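Local coordinates for putative metalloprotease II (Bacteroides fragilis, PDB 4ON1), which probably cleaves peptide bonds as a zinc-dependent endopeptidase, carrying a fragilysin-type N-terminal domain in the same chain as its zinc-binding catalytic part, at residues K136-N141 with I156-T161; S25-D30 with D152-R157; H43-Q48 with T56-I61; I66-R71 with Y244-S249. All blocks are in the same frame, centred on the assembly; numbering follows the deposited sequence.

Contacts 1, 2 and 3 lie in the fragilysin-type N-terminal domain, whereas contact 4 ties that domain to the metallopeptidase part. Contacts 1 and 2 have centres about 13 Å apart and share I156 and R157 on strand 153-159: N141, near the end of strand 138-142, faces the bulge that contact 2 uses. Contact 3 stands about 18 Å from contact 2, between centres, without touching it. Contacts 3 and 4 are about 27 Å apart, centre to centre, yet both use the long strand 52-68, contact 3 in its first half and contact 4 at its end. All four lie away from the zinc ion, which is bound by D176, H334, H338 and H344.

Contact 1 (K136-N141 with I156-T161); sequences KIVVCN and IRIDIT
I158 reaches across to V138 with the last atom of its side chain. From its CB, the CG2 branch runs anti to the backbone N and passes 4.1 Å from I137 O, while CG1 turns beside the backbone N (chi1 -51°). A second bend (chi2 -69°) brings CD1 against V138, where it touches both methyls, 3.6 Å from CG2 and 3.8 Å from CG1. The two side chains run alongside each other in the same direction. I156 does likewise at the next non-hydrogen-bonded pair, C140 with I156: its CD1 comes within 3.4 Å of C140 SG. These two strands form an antiparallel beta hairpin, V139 pairing with R157 through bonds in both directions, R157 N giving 2.8 Å to V139 O. Toward the helical end, D159 N donates to I137 O over 2.9 Å. Branched aliphatic residues and cysteine suit the face of V138, C140, I156 and I158, which helix 112-126 covers: V138 meets Y126, I156 meets M115 and A119, and I158 meets Y122. On the reverse face V139 CB and R157 CB stand 4.2 Å apart; the long arginine then leads its guanidinium to a salt bridge with E49, so this side can carry charge. D159, short and acidic, caps the helix that follows, its OD2 accepting from K162 N.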
loop_
_atom_site.group_PDB
_atom_site.type_symbol
_atom_site.label_atom_id
_atom_site.label_comp_id
_atom_site.label_asym_id
_atom_site.label_seq_id
_atom_site.Cartn_x
_atom_site.Cartn_y
_atom_site.Cartn_z
ATOM N N LYS A 136 -10.129 20.592 -7.264
ATOM C CA LYS A 136 -10.710 19.262 -7.436
ATOM C C LYS A 136 -9.908 18.124 -6.792
ATOM O O LYS A 136 -9.073 17.509 -7.460
ATOM C CB LYS A 136 -10.881 18.961 -8.929
ATOM C CG LYS A 136 -11.893 19.837 -9.665
ATOM C CD LYS A 136 -12.039 19.368 -11.113
ATOM C CE LYS A 136 -13.289 19.917 -11.781
ATOM N NZ LYS A 136 -13.246 21.398 -11.937
ATOM N N ILE A 137 -10.147 17.836 -5.515
ATOM C CA ILE A 137 -9.532 16.652 -4.907
ATOM C C ILE A 137 -10.046 15.374 -5.576
ATOM O O ILE A 137 -9.269 14.474 -5.914
ATOM C CB ILE A 137 -9.806 16.549 -3.395
ATOM C CG1 ILE A 137 -9.215 17.739 -2.643
ATOM C CG2 ILE A 137 -9.218 15.257 -2.835
ATOM C CD1 ILE A 137 -9.266 17.575 -1.129
ATOM N N VAL A 138 -11.359 15.296 -5.762
ATOM C CA VAL A 138 -11.968 14.127 -6.384
ATOM C C VAL A 138 -12.673 14.477 -7.691
ATOM O O VAL A 138 -13.552 15.336 -7.718
ATOM C CB VAL A 138 -12.988 13.456 -5.446
ATOM C CG1 VAL A 138 -13.693 12.315 -6.171
ATOM C CG2 VAL A 138 -12.312 12.965 -4.172
ATOM N N VAL A 139 -12.273 13.820 -8.774
ATOM C CA VAL A 139 -12.957 13.976 -10.057
ATOM C C VAL A 139 -13.532 12.638 -10.514
ATOM O O VAL A 139 -12.828 11.632 -10.521
ATOM C CB VAL A 139 -12.019 14.528 -11.148
ATOM C CG1 VAL A 139 -12.720 14.534 -12.501
ATOM C CG2 VAL A 139 -11.555 15.929 -10.782
ATOM N N CYS A 140 -14.819 12.618 -10.852
ATOM C CA CYS A 140 -15.449 11.411 -11.378
ATOM C C CYS A 140 -15.731 11.586 -12.859
ATOM O O CYS A 140 -16.470 12.483 -13.245
ATOM C CB CYS A 140 -16.750 11.090 -10.633
ATOM S SG CYS A 140 -16.569 10.886 -8.845
ATOM N N ASN A 141 -15.121 10.745 -13.686
ATOM C CA ASN A 141 -15.348 10.798 -15.128
ATOM C C ASN A 141 -16.442 9.829 -15.556
ATOM O O ASN A 141 -16.365 8.628 -15.295
ATOM C CB ASN A 141 -14.052 10.514 -15.888
ATOM C CG ASN A 141 -13.040 11.642 -15.756
ATOM O OD1 ASN A 141 -13.251 12.739 -16.279
ATOM N ND2 ASN A 141 -11.937 11.378 -15.063
ATOM N N ILE A 156 -12.233 7.168 -11.551
ATOM C CA ILE A 156 -12.118 8.140 -10.480
ATOM C C ILE A 156 -10.686 8.659 -10.464
ATOM O O ILE A 156 -9.743 7.878 -10.546
ATOM C CB ILE A 156 -12.445 7.532 -9.102
ATOM C CG1 ILE A 156 -13.863 6.980 -9.078
ATOM C CG2 ILE A 156 -12.307 8.572 -8.029
ATOM C CD1 ILE A 156 -14.886 7.980 -9.489
ATOM N N ARG A 157 -10.535 9.975 -10.369
ATOM C CA ARG A 157 -9.227 10.619 -10.300
ATOM C C ARG A 157 -9.088 11.329 -8.957
ATOM O O ARG A 157 -9.818 12.274 -8.673
ATOM C CB ARG A 157 -9.073 11.608 -11.457
ATOM C CG ARG A 157 -7.749 12.343 -11.529
ATOM C CD ARG A 157 -7.892 13.513 -12.479
ATOM N NE ARG A 157 -6.612 14.083 -12.877
ATOM C CZ ARG A 157 -5.958 15.006 -12.182
ATOM N NH1 ARG A 157 -6.453 15.452 -11.034
ATOM N NH2 ARG A 157 -4.803 15.478 -12.637
ATOM N N ILE A 158 -8.158 10.862 -8.134
ATOM C CA ILE A 158 -7.973 11.402 -6.791
ATOM C C ILE A 158 -6.628 12.108 -6.676
ATOM O O ILE A 158 -5.593 11.527 -6.999
ATOM C CB ILE A 158 -8.028 10.303 -5.718
ATOM C CG1 ILE A 158 -9.277 9.444 -5.888
ATOM C CG2 ILE A 158 -7.995 10.928 -4.328
ATOM C CD1 ILE A 158 -10.545 10.198 -5.551
ATOM N N ASP A 159 -6.635 13.348 -6.201
ATOM C CA ASP A 159 -5.381 14.034 -5.927
ATOM C C ASP A 159 -4.908 13.673 -4.520
ATOM O O ASP A 159 -5.405 14.214 -3.535
ATOM C CB ASP A 159 -5.549 15.548 -6.076
ATOM C CG ASP A 159 -4.221 16.278 -6.183
ATOM O OD1 ASP A 159 -4.148 17.253 -6.961
ATOM O OD2 ASP A 159 -3.257 15.887 -5.489
ATOM N N ILE A 160 -3.950 12.755 -4.435
ATOM C CA ILE A 160 -3.448 12.288 -3.143
ATOM C C ILE A 160 -2.766 13.414 -2.372
ATOM O O ILE A 160 -2.969 13.580 -1.168
ATOM C CB ILE A 160 -2.435 11.132 -3.321
ATOM C CG1 ILE A 160 -3.042 9.991 -4.148
ATOM C CG2 ILE A 160 -1.918 10.630 -1.964
ATOM C CD1 ILE A 160 -4.280 9.373 -3.529
ATOM N N THR A 161 -1.957 14.190 -3.079
ATOM C CA THR A 161 -1.240 15.297 -2.470
ATOM C C THR A 161 -2.199 16.277 -1.801
ATOM O O THR A 161 -1.965 16.712 -0.675
ATOM C CB THR A 161 -0.378 16.016 -3.509
ATOM O OG1 THR A 161 0.586 15.090 -4.031
ATOM C CG2 THR A 161 0.337 17.210 -2.885
#

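Contact 2 (S25-D30 with D152-R157); sequences SMDYED and DIKNIR
A classic beta bulge on strand 153-159, where K154 and N155 both face N141, receives M26 and D27 just ahead of helix 28-35, whose first turn is closed by a capping box. In that box D27 N donates to D30 OD2 at 3.1 Å, and D30 N returns a weak bond, 3.5 Å long, to D27 OD1; aspartate suits both ends because its short carboxylate folds back onto the amides of its own turn. The main link between the segments is the amide of N155. Its chi1 of 62° places CG between the backbone N and carbonyl carbon. ND2 donates to M26 O at 2.9 Å, with the acceptor close to the amide plane and an angle of 161° at the hydrogen. R24 O takes a bond from the same nitrogen, while OD1 accepts from N141 ND2, so an asparagine, offering donor and acceptor together, holds the helix approach and the bulge at once. The M26 side chain packs on L21 and Y106. K154, bent along its chain, lays CE 3.1 Å from S25 O and brings NZ to 4.5 Å from D27 OD2, where the opposite charges may attract, though beyond a salt bridge. Its carbonyl O meets D27 CA at 3.6 Å and also accepts from a water, 2.7 Å off, which in turn accepts from Y28 N.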
loop_
_atom_site.group_PDB
_atom_site.type_symbol
_atom_site.label_atom_id
_atom_site.label_comp_id
_atom_site.label_asym_id
_atom_site.label_seq_id
_atom_site.Cartn_x
_atom_site.Cartn_y
_atom_site.Cartn_z
ATOM N N SER A 25 -11.153 9.248 -20.317
ATOM C CA SER A 25 -12.263 8.444 -20.822
ATOM C C SER A 25 -12.107 6.959 -20.521
ATOM O O SER A 25 -13.005 6.170 -20.804
ATOM C CB SER A 25 -12.416 8.639 -22.332
ATOM O OG SER A 25 -11.277 8.132 -23.008
ATOM N N MET A 26 -10.970 6.566 -19.961
ATOM C CA MET A 26 -10.693 5.142 -19.809
ATOM C C MET A 26 -11.583 4.506 -18.743
ATOM O O MET A 26 -11.921 5.138 -17.738
ATOM C CB MET A 26 -9.224 4.914 -19.453
ATOM C CG MET A 26 -8.878 5.306 -18.038
ATOM S SD MET A 26 -7.174 4.945 -17.611
ATOM C CE MET A 26 -7.169 5.572 -15.930
ATOM N N ASP A 27 -11.984 3.263 -18.975
ATOM C CA ASP A 27 -12.572 2.467 -17.908
ATOM C C ASP A 27 -11.713 1.215 -17.706
ATOM O O ASP A 27 -10.618 1.131 -18.272
ATOM C CB ASP A 27 -14.034 2.121 -18.203
ATOM C CG ASP A 27 -14.215 1.358 -19.496
ATOM O OD1 ASP A 27 -13.219 0.860 -20.062
ATOM O OD2 ASP A 27 -15.377 1.246 -19.947
ATOM N N TYR A 28 -12.194 0.264 -16.908
ATOM C CA TYR A 28 -11.390 -0.905 -16.554
ATOM C C TYR A 28 -10.833 -1.635 -17.776
ATOM O O TYR A 28 -9.651 -1.965 -17.814
ATOM C CB TYR A 28 -12.193 -1.901 -15.698
ATOM C CG TYR A 28 -11.399 -3.158 -15.394
ATOM C CD1 TYR A 28 -10.463 -3.180 -14.366
ATOM C CD2 TYR A 28 -11.563 -4.312 -16.154
ATOM C CE1 TYR A 28 -9.717 -4.320 -14.096
ATOM C CE2 TYR A 28 -10.822 -5.463 -15.889
ATOM C CZ TYR A 28 -9.903 -5.457 -14.858
ATOM O OH TYR A 28 -9.174 -6.594 -14.596
ATOM N N GLU A 29 -11.670 -1.904 -18.772
ATOM C CA GLU A 29 -11.184 -2.674 -19.911
ATOM C C GLU A 29 -10.079 -1.954 -20.686
ATOM O O GLU A 29 -9.190 -2.602 -21.232
ATOM C CB GLU A 29 -12.335 -3.042 -20.847
ATOM C CG GLU A 29 -13.287 -4.072 -20.243
ATOM C CD GLU A 29 -12.596 -5.400 -19.912
ATOM O OE1 GLU A 29 -12.981 -6.044 -18.908
ATOM O OE2 GLU A 29 -11.679 -5.809 -20.660
ATOM N N ASP A 30 -10.122 -0.624 -20.730
ATOM C CA ASP A 30 -9.040 0.128 -21.371
ATOM C C ASP A 30 -7.710 -0.042 -20.642
ATOM O O ASP A 30 -6.701 -0.418 -21.243
ATOM C CB ASP A 30 -9.374 1.612 -21.432
ATOM C CG ASP A 30 -10.554 1.910 -22.335
ATOM O OD1 ASP A 30 -10.675 1.272 -23.403
ATOM O OD2 ASP A 30 -11.358 2.787 -21.967
ATOM N N ASP A 152 -23.205 6.779 -15.314
ATOM C CA ASP A 152 -22.254 5.738 -15.683
ATOM C C ASP A 152 -20.811 6.199 -15.470
ATOM O O ASP A 152 -20.225 6.846 -16.334
ATOM C CB ASP A 152 -22.460 5.335 -17.146
ATOM C CG ASP A 152 -21.882 3.969 -17.468
ATOM O OD1 ASP A 152 -21.176 3.399 -16.608
ATOM O OD2 ASP A 152 -22.130 3.470 -18.587
ATOM N N ILE A 153 -20.232 5.856 -14.326
ATOM C CA ILE A 153 -18.881 6.314 -14.003
ATOM C C ILE A 153 -17.816 5.425 -14.642
ATOM O O ILE A 153 -17.846 4.200 -14.502
ATOM C CB ILE A 153 -18.671 6.383 -12.486
ATOM C CG1 ILE A 153 -19.667 7.375 -11.892
ATOM C CG2 ILE A 153 -17.236 6.797 -12.149
ATOM C CD1 ILE A 153 -19.553 7.542 -10.417
ATOM N N LYS A 154 -16.883 6.059 -15.346
ATOM C CA LYS A 154 -15.805 5.367 -16.052
ATOM C C LYS A 154 -14.593 5.138 -15.144
ATOM O O LYS A 154 -14.054 4.032 -15.047
ATOM C CB LYS A 154 -15.378 6.192 -17.276
ATOM C CG LYS A 154 -16.528 6.594 -18.206
ATOM C CD LYS A 154 -16.646 5.668 -19.394
ATOM C CE LYS A 154 -16.067 6.311 -20.635
ATOM N NZ LYS A 154 -15.863 5.320 -21.729
ATOM N N ASN A 155 -14.158 6.218 -14.508
ATOM C CA ASN A 155 -13.015 6.204 -13.608
ATOM C C ASN A 155 -13.114 7.274 -12.535
ATOM O O ASN A 155 -13.941 8.184 -12.619
ATOM C CB ASN A 155 -11.728 6.402 -14.398
ATOM C CG ASN A 155 -11.686 7.741 -15.096
ATOM O OD1 ASN A 155 -11.419 8.773 -14.471
ATOM N ND2 ASN A 155 -11.948 7.736 -16.402
ATOM N N ILE A 156 -12.233 7.168 -11.551
ATOM C CA ILE A 156 -12.118 8.140 -10.480
ATOM C C ILE A 156 -10.686 8.659 -10.464
ATOM O O ILE A 156 -9.743 7.878 -10.546
ATOM C CB ILE A 156 -12.445 7.532 -9.102
ATOM C CG1 ILE A 156 -13.863 6.980 -9.078
ATOM C CG2 ILE A 156 -12.307 8.572 -8.029
ATOM C CD1 ILE A 156 -14.886 7.980 -9.489
ATOM N N ARG A 157 -10.535 9.975 -10.369
ATOM C CA ARG A 157 -9.227 10.619 -10.300
ATOM C C ARG A 157 -9.088 11.329 -8.957
ATOM O O ARG A 157 -9.818 12.274 -8.673
ATOM C CB ARG A 157 -9.073 11.608 -11.457
ATOM C CG ARG A 157 -7.749 12.343 -11.529
ATOM C CD ARG A 157 -7.892 13.513 -12.479
ATOM N NE ARG A 157 -6.612 14.083 -12.877
ATOM C CZ ARG A 157 -5.958 15.006 -12.182
ATOM N NH1 ARG A 157 -6.453 15.452 -11.034
ATOM N NH2 ARG A 157 -4.803 15.478 -12.637
HETATM O O HOH W 1 -14.423 1.309 -14.962
#

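Contact 3 (H43-Q48 with T56-I61); sequences HTIMLQ and TSIKAI
Strands 43-48 and 56-60 run antiparallel with a strong twist, their directions 137° apart, and the hydrogen-bonded pairs H43 with I58 and I45 with T56 each exchange two backbone bonds. The shortest joins I45 N to T56 O at 2.7 Å and is nearly straight. Between those two pairs, T44 and S57 form the non-hydrogen-bonded pair, their CA atoms only 4.2 Å apart; two small hydroxyl residues suit so close an approach, T44 OG1 lying 4.0 Å from S57 CB. S57 OG finds its partner in D82. The other side of the hairpin is mostly apolar. I58 holds CG1 in the crowded position between its backbone N and carbonyl carbon (chi1 69°), 4.1 Å from I45 CD1; the two isoleucines cross obliquely and also touch through their CD1 methyls. Further along, L47 CD1 rests 3.7 Å from T56 CG2, a threonine here serving with its methyl. H43, on the same side as I45, is bound through ND1 to H19 of the neighbouring strand 19-22, and F76 meets I58 from strand 71-78. Backbone bonds thus fix the hairpin's register, methyl contacts bury one side, and T44 and S57 put their hydroxyls on the other, partly exposed side.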
loop_
_atom_site.group_PDB
_atom_site.type_symbol
_atom_site.label_atom_id
_atom_site.label_comp_id
_atom_site.label_asym_id
_atom_site.label_seq_id
_atom_site.Cartn_x
_atom_site.Cartn_y
_atom_site.Cartn_z
ATOM N N HIS A 43 7.247 -1.390 -21.698
ATOM C CA HIS A 43 6.286 -0.941 -22.707
ATOM C C HIS A 43 6.165 0.569 -22.621
ATOM O O HIS A 43 6.168 1.138 -21.532
ATOM C CB HIS A 43 4.909 -1.590 -22.516
ATOM C CG HIS A 43 4.837 -3.017 -22.963
ATOM N ND1 HIS A 43 3.844 -3.480 -23.798
ATOM C CD2 HIS A 43 5.632 -4.083 -22.696
ATOM C CE1 HIS A 43 4.026 -4.769 -24.027
ATOM N NE2 HIS A 43 5.105 -5.159 -23.370
ATOM N N THR A 44 6.033 1.217 -23.768
ATOM C CA THR A 44 5.901 2.661 -23.776
ATOM C C THR A 44 4.463 3.011 -24.112
ATOM O O THR A 44 3.884 2.486 -25.067
ATOM C CB THR A 44 6.871 3.314 -24.780
ATOM O OG1 THR A 44 8.212 2.922 -24.461
ATOM C CG2 THR A 44 6.774 4.828 -24.707
ATOM N N ILE A 45 3.892 3.899 -23.306
ATOM C CA ILE A 45 2.486 4.257 -23.425
ATOM C C ILE A 45 2.326 5.748 -23.657
ATOM O O ILE A 45 2.943 6.554 -22.965
ATOM C CB ILE A 45 1.705 3.890 -22.151
ATOM C CG1 ILE A 45 1.939 2.425 -21.767
ATOM C CG2 ILE A 45 0.215 4.200 -22.325
ATOM C CD1 ILE A 45 1.506 2.102 -20.350
ATOM N N MET A 46 1.495 6.119 -24.624
ATOM C CA MET A 46 1.116 7.510 -24.777
ATOM C C MET A 46 -0.152 7.812 -23.998
ATOM O O MET A 46 -1.209 7.246 -24.263
ATOM C CB MET A 46 0.915 7.869 -26.237
ATOM C CG MET A 46 0.118 9.138 -26.400
ATOM S SD MET A 46 0.676 10.058 -27.815
ATOM C CE MET A 46 2.264 10.566 -27.177
ATOM N N LEU A 47 -0.026 8.700 -23.022
ATOM C CA LEU A 47 -1.145 9.072 -22.180
ATOM C C LEU A 47 -1.730 10.391 -22.646
ATOM O O LEU A 47 -1.013 11.263 -23.141
ATOM C CB LEU A 47 -0.704 9.178 -20.720
ATOM C CG LEU A 47 -0.140 7.894 -20.115
ATOM C CD1 LEU A 47 0.500 8.178 -18.760
ATOM C CD2 LEU A 47 -1.247 6.867 -19.979
ATOM N N GLN A 48 -3.038 10.536 -22.482
ATOM C CA GLN A 48 -3.688 11.812 -22.740
ATOM C C GLN A 48 -4.568 12.191 -21.558
ATOM O O GLN A 48 -5.314 11.360 -21.026
ATOM C CB GLN A 48 -4.527 11.772 -24.023
ATOM C CG GLN A 48 -5.381 13.035 -24.219
ATOM C CD GLN A 48 -6.239 13.004 -25.473
ATOM O OE1 GLN A 48 -6.311 11.991 -26.171
ATOM N NE2 GLN A 48 -6.889 14.126 -25.769
ATOM N N THR A 56 5.127 7.653 -21.433
ATOM C CA THR A 56 5.800 7.104 -20.270
ATOM C C THR A 56 6.092 5.644 -20.559
ATOM O O THR A 56 5.492 5.047 -21.451
ATOM C CB THR A 56 4.961 7.233 -18.989
ATOM O OG1 THR A 56 5.734 6.790 -17.865
ATOM C CG2 THR A 56 3.699 6.386 -19.094
ATOM N N SER A 57 7.033 5.068 -19.827
ATOM C CA SER A 57 7.299 3.649 -19.979
ATOM C C SER A 57 7.087 2.964 -18.637
ATOM O O SER A 57 7.376 3.544 -17.599
ATOM C CB SER A 57 8.716 3.416 -20.502
ATOM O OG SER A 57 9.663 3.559 -19.463
ATOM N N ILE A 58 6.564 1.740 -18.652
ATOM C CA ILE A 58 6.439 0.965 -17.418
ATOM C C ILE A 58 6.761 -0.499 -17.677
ATOM O O ILE A 58 6.760 -0.950 -18.825
ATOM C CB ILE A 58 5.024 1.047 -16.788
ATOM C CG1 ILE A 58 4.000 0.317 -17.647
ATOM C CG2 ILE A 58 4.601 2.484 -16.538
ATOM C CD1 ILE A 58 2.625 0.268 -17.001
ATOM N N LYS A 59 7.055 -1.235 -16.608
ATOM C CA LYS A 59 7.196 -2.677 -16.721
ATOM C C LYS A 59 6.665 -3.344 -15.472
ATOM O O LYS A 59 6.477 -2.698 -14.433
ATOM C CB LYS A 59 8.649 -3.091 -16.947
ATOM C CG LYS A 59 9.560 -2.779 -15.793
ATOM C CD LYS A 59 10.964 -3.321 -16.043
ATOM C CE LYS A 59 11.527 -2.833 -17.367
ATOM N NZ LYS A 59 12.946 -3.252 -17.567
ATOM N N ALA A 60 6.408 -4.640 -15.587
ATOM C CA ALA A 60 5.951 -5.432 -14.458
ATOM C C ALA A 60 7.030 -5.495 -13.384
ATOM O O ALA A 60 8.218 -5.534 -13.693
ATOM C CB ALA A 60 5.575 -6.832 -14.914
ATOM N N ILE A 61 6.611 -5.504 -12.124
ATOM C CA ILE A 61 7.542 -5.616 -10.999
ATOM C C ILE A 61 7.741 -7.074 -10.627
ATOM O O ILE A 61 6.771 -7.800 -10.397
ATOM C CB ILE A 61 7.042 -4.858 -9.758
ATOM C CG1 ILE A 61 6.897 -3.369 -10.074
ATOM C CG2 ILE A 61 8.001 -5.064 -8.583
ATOM C CD1 ILE A 61 6.392 -2.554 -8.905
#

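Contact 4 (I66-R71 with Y244-S249); sequences IEESNR and YTIKDS
I66 meets Y244 and I246 with different branches. Its CG1, beside the backbone N (chi1 -54°), lies 3.9 Å from Y244 CD2, oblique to the ring, while CG2 reaches I246 CD1 at 4.0 Å. Branched and aromatic groups suit this face under helix 217-230, I224 touching both I66 and Y244. E67 makes both backbone bonds of the contact: its N donates to Y244 O at 2.9 Å and its O accepts from I246 N at 3.0 Å. This alternation is the parallel beta ladder joining strand 52-68 to strand 240-248, and the fragilysin-type N-terminal domain to the metallopeptidase part. On the reverse face E67 extends alongside T245, OE1 3.8 Å from CG2 of this beta-branched, strand-suited residue, whose OG1 is held by E204. E68 returns to the face of I66, CB 4.1 Å from I246 CD1, its carboxylate bonding to Y92 and S89. S69 and N70, in the left-handed conformation that asparagine adopts readily, form a type I' turn between the mutually bonded E68 and R71. One water links S69 N to I246 O, both 2.7 Å away; a second links N70 N, I246 O and E67 OE2, a carboxylate suited to this partly exposed side.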
loop_
_atom_site.group_PDB
_atom_site.type_symbol
_atom_site.label_atom_id
_atom_site.label_comp_id
_atom_site.label_asym_id
_atom_site.label_seq_id
_atom_site.Cartn_x
_atom_site.Cartn_y
_atom_site.Cartn_z
ATOM N N ILE A 66 1.165 -11.093 -5.094
ATOM C CA ILE A 66 0.002 -10.652 -4.336
ATOM C C ILE A 66 -1.177 -11.587 -4.587
ATOM O O ILE A 66 -1.518 -11.883 -5.735
ATOM C CB ILE A 66 -0.418 -9.212 -4.703
ATOM C CG1 ILE A 66 0.769 -8.248 -4.569
ATOM C CG2 ILE A 66 -1.603 -8.760 -3.848
ATOM C CD1 ILE A 66 0.472 -6.857 -5.105
ATOM N N GLU A 67 -1.782 -12.064 -3.508
ATOM C CA GLU A 67 -2.967 -12.904 -3.610
ATOM C C GLU A 67 -4.153 -12.177 -3.011
ATOM O O GLU A 67 -4.132 -11.790 -1.843
ATOM C CB GLU A 67 -2.745 -14.242 -2.910
ATOM C CG GLU A 67 -3.992 -15.096 -2.796
ATOM C CD GLU A 67 -3.851 -16.188 -1.747
ATOM O OE1 GLU A 67 -2.701 -16.573 -1.432
ATOM O OE2 GLU A 67 -4.890 -16.645 -1.222
ATOM N N GLU A 68 -5.170 -11.973 -3.839
ATOM C CA GLU A 68 -6.378 -11.248 -3.475
ATOM C C GLU A 68 -7.592 -12.056 -3.947
ATOM O O GLU A 68 -7.734 -12.326 -5.146
ATOM C CB GLU A 68 -6.357 -9.857 -4.114
ATOM C CG GLU A 68 -7.608 -9.015 -3.954
ATOM C CD GLU A 68 -7.596 -7.817 -4.894
ATOM O OE1 GLU A 68 -6.960 -6.791 -4.555
ATOM O OE2 GLU A 68 -8.201 -7.911 -5.992
ATOM N N SER A 69 -8.437 -12.473 -3.010
ATOM C CA SER A 69 -9.557 -13.366 -3.329
ATOM C C SER A 69 -9.095 -14.585 -4.115
ATOM O O SER A 69 -9.712 -14.958 -5.118
ATOM C CB SER A 69 -10.630 -12.624 -4.130
ATOM O OG SER A 69 -11.134 -11.522 -3.396
ATOM N N ASN A 70 -7.993 -15.179 -3.662
ATOM C CA ASN A 70 -7.355 -16.309 -4.335
ATOM C C ASN A 70 -7.018 -16.038 -5.798
ATOM O O ASN A 70 -7.020 -16.960 -6.615
ATOM C CB ASN A 70 -8.247 -17.547 -4.250
ATOM C CG ASN A 70 -8.642 -17.872 -2.829
ATOM O OD1 ASN A 70 -7.811 -18.279 -2.016
ATOM N ND2 ASN A 70 -9.923 -17.699 -2.522
ATOM N N ARG A 71 -6.728 -14.781 -6.126
ATOM C CA ARG A 71 -6.331 -14.428 -7.488
ATOM C C ARG A 71 -5.103 -13.530 -7.450
ATOM O O ARG A 71 -4.943 -12.742 -6.519
ATOM C CB ARG A 71 -7.457 -13.714 -8.227
ATOM C CG ARG A 71 -8.726 -14.534 -8.457
ATOM C CD ARG A 71 -8.523 -15.667 -9.442
ATOM N NE ARG A 71 -9.780 -16.370 -9.700
ATOM C CZ ARG A 71 -10.172 -17.471 -9.067
ATOM N NH1 ARG A 71 -9.420 -17.988 -8.105
ATOM N NH2 ARG A 71 -11.330 -18.037 -9.380
ATOM N N TYR A 244 2.385 -11.043 -0.543
ATOM C CA TYR A 244 1.322 -10.402 0.227
ATOM C C TYR A 244 0.039 -11.208 0.097
ATOM O O TYR A 244 -0.496 -11.352 -0.997
ATOM C CB TYR A 244 1.075 -8.969 -0.247
ATOM C CG TYR A 244 2.302 -8.086 -0.285
ATOM C CD1 TYR A 244 2.657 -7.314 0.811
ATOM C CD2 TYR A 244 3.097 -8.013 -1.422
ATOM C CE1 TYR A 244 3.784 -6.493 0.781
ATOM C CE2 TYR A 244 4.216 -7.194 -1.466
ATOM C CZ TYR A 244 4.551 -6.435 -0.360
ATOM O OH TYR A 244 5.663 -5.617 -0.401
ATOM N N THR A 245 -0.442 -11.749 1.209
ATOM C CA THR A 245 -1.655 -12.557 1.192
ATOM C C THR A 245 -2.785 -11.799 1.865
ATOM O O THR A 245 -2.736 -11.518 3.059
ATOM C CB THR A 245 -1.431 -13.916 1.876
ATOM O OG1 THR A 245 -0.451 -14.641 1.128
ATOM C CG2 THR A 245 -2.727 -14.725 1.922
ATOM N N ILE A 246 -3.780 -11.420 1.075
ATOM C CA ILE A 246 -4.893 -10.625 1.574
ATOM C C ILE A 246 -6.090 -11.506 1.893
ATOM O O ILE A 246 -6.616 -12.184 1.009
ATOM C CB ILE A 246 -5.317 -9.545 0.547
ATOM C CG1 ILE A 246 -4.139 -8.629 0.201
ATOM C CG2 ILE A 246 -6.499 -8.723 1.076
ATOM C CD1 ILE A 246 -4.330 -7.875 -1.127
ATOM N N LYS A 247 -6.530 -11.482 3.147
ATOM C CA LYS A 247 -7.642 -12.333 3.583
ATOM C C LYS A 247 -8.726 -11.554 4.299
ATOM O O LYS A 247 -8.436 -10.603 5.024
ATOM C CB LYS A 247 -7.144 -13.440 4.518
ATOM C CG LYS A 247 -6.038 -14.302 3.959
ATOM C CD LYS A 247 -5.589 -15.337 4.993
ATOM C CE LYS A 247 -6.684 -16.353 5.276
ATOM N NZ LYS A 247 -7.122 -17.069 4.042
ATOM N N ASP A 248 -9.978 -11.953 4.093
ATOM C CA ASP A 248 -11.062 -11.458 4.935
ATOM C C ASP A 248 -11.055 -12.167 6.283
ATOM O O ASP A 248 -10.537 -13.272 6.412
ATOM C CB ASP A 248 -12.424 -11.638 4.258
ATOM C CG ASP A 248 -12.615 -10.700 3.078
ATOM O OD1 ASP A 248 -12.729 -9.476 3.308
ATOM O OD2 ASP A 248 -12.653 -11.183 1.927
ATOM N N SER A 249 -11.632 -11.513 7.284
ATOM C CA SER A 249 -11.735 -12.070 8.623
ATOM C C SER A 249 -13.130 -11.831 9.166
ATOM O O SER A 249 -13.948 -11.167 8.529
ATOM C CB SER A 249 -10.715 -11.440 9.569
ATOM O OG SER A 249 -11.198 -10.187 10.005
HETATM O O HOH W 2 -6.472 -14.404 -0.971
HETATM O O HOH W 3 -8.817 -11.767 -0.467
#